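Local structure of CghA (Chaetomium globosum, 6KBC) at residues A285-P290 against A297-A302. The protein belongs to the Diels-Alderase family, with two beta-rich calycin-like domains, and holds the ligand WK1 in a pocket. Sequence-based numbering, arbitrary orientation.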
# COMPACT_ATOMS: atom_id res chain seq x y z
N ALA A 285 -9.69 5.75 10.67
CA ALA A 285 -9.27 7.12 10.38
C ALA A 285 -9.49 7.42 8.90
O ALA A 285 -8.67 7.09 8.05
CB ALA A 285 -7.82 7.33 10.78
N LEU A 286 -10.62 8.05 8.60
CA LEU A 286 -10.92 8.51 7.26
C LEU A 286 -10.80 10.03 7.16
O LEU A 286 -11.20 10.62 6.15
CB LEU A 286 -12.33 8.07 6.86
CG LEU A 286 -12.49 6.55 6.91
CD1 LEU A 286 -13.95 6.19 6.73
CD2 LEU A 286 -11.60 5.88 5.84
N ARG A 287 -10.26 10.66 8.19
CA ARG A 287 -10.05 12.10 8.26
C ARG A 287 -8.57 12.35 8.55
O ARG A 287 -8.01 11.76 9.48
CB ARG A 287 -10.94 12.71 9.35
CG ARG A 287 -10.73 14.21 9.59
CD ARG A 287 -11.60 14.68 10.76
NE ARG A 287 -13.01 14.72 10.39
CZ ARG A 287 -13.98 15.12 11.20
NH1 ARG A 287 -13.68 15.52 12.43
NH2 ARG A 287 -15.24 15.14 10.78
N SER A 288 -7.94 13.20 7.75
CA SER A 288 -6.52 13.53 7.87
C SER A 288 -6.39 14.95 8.38
O SER A 288 -6.84 15.89 7.73
CB SER A 288 -5.83 13.37 6.51
OG SER A 288 -4.41 13.51 6.61
N LEU A 289 -5.71 15.13 9.54
CA LEU A 289 -5.67 16.42 10.20
C LEU A 289 -4.48 17.25 9.74
O LEU A 289 -3.45 16.70 9.35
CB LEU A 289 -5.57 16.24 11.70
CG LEU A 289 -6.78 15.49 12.25
CD1 LEU A 289 -6.53 15.11 13.69
CD2 LEU A 289 -8.03 16.38 12.11
N PRO A 290 -4.61 18.58 9.82
CA PRO A 290 -3.46 19.46 9.58
C PRO A 290 -2.27 19.03 10.42
O PRO A 290 -2.40 18.82 11.63
CB PRO A 290 -3.98 20.84 10.00
CG PRO A 290 -5.47 20.76 9.74
CD PRO A 290 -5.85 19.34 10.09
N ALA A 297 -9.35 17.74 20.02
CA ALA A 297 -10.65 17.68 19.38
C ALA A 297 -10.81 16.35 18.65
O ALA A 297 -9.87 15.83 18.05
CB ALA A 297 -10.86 18.84 18.42
N ALA A 298 -12.02 15.80 18.71
CA ALA A 298 -12.26 14.55 18.00
C ALA A 298 -13.75 14.38 17.75
O ALA A 298 -14.42 13.66 18.50
CB ALA A 298 -11.70 13.37 18.80
N THR A 299 -14.27 15.00 16.69
CA THR A 299 -15.63 14.74 16.26
C THR A 299 -15.72 13.54 15.33
O THR A 299 -16.83 13.16 14.93
CB THR A 299 -16.22 15.97 15.57
OG1 THR A 299 -15.52 16.22 14.34
CG2 THR A 299 -16.08 17.18 16.49
N ALA A 300 -14.58 12.97 14.94
CA ALA A 300 -14.53 11.73 14.18
C ALA A 300 -13.16 11.13 14.40
O ALA A 300 -12.22 11.83 14.78
CB ALA A 300 -14.78 11.94 12.69
N ASP A 301 -13.07 9.82 14.18
CA ASP A 301 -11.76 9.18 14.16
C ASP A 301 -10.90 9.87 13.11
O ASP A 301 -11.38 10.26 12.04
CB ASP A 301 -11.89 7.69 13.83
CG ASP A 301 -12.48 6.85 14.97
OD1 ASP A 301 -12.87 7.37 16.06
OD2 ASP A 301 -12.56 5.62 14.75
N ALA A 302 -9.62 10.01 13.41
CA ALA A 302 -8.78 10.76 12.49
C ALA A 302 -7.34 10.34 12.69
O ALA A 302 -6.99 9.73 13.70
CB ALA A 302 -8.95 12.28 12.69
O HOH W 1 -12.88 9.41 10.05
O HOH W 2 -11.32 14.49 14.33
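A302 packs its CB against two side chains of the opposing segment and against the R287 carbonyl oxygen, and this is the tight part of the contact. L289 brings CD1 to 3.9 Å from A302 CB, and R287 CB lies equally near that methyl. A302 CA approaches R287 O at 3.3 Å in a bent CA-H...O contact, while A285 CB rests 3.6 Å from A302 C; alanine is small enough to let the backbones come this close.

Toward solvent the contact becomes polar. R287 suits this margin because its aliphatic part passes A302; chi1 (176°) sets CG anti to the backbone N, and the chain bends at chi3 (-72°) before T299 OG1 accepts a nearly straight in-plane bond from R287 NH1 (2.7 Å). A300 CB sits over the centre of one guanidinium face, 3.6 Å from R287 CZ, but A300 N is buried without a partner. One water joins R287 NH1 to A300 O; another links L286 N to D301 O.

D301 turns its carboxylate to A332 N and N284 N. Within the C-terminal calycin-clan domain, about 14 Å from WK1 at the L286 side chain, the short, weakly bonded strand 288-289 pairs in parallel with 302-308, flanked by strand 324-330, while strand 269-277 lies beside A285 and S288.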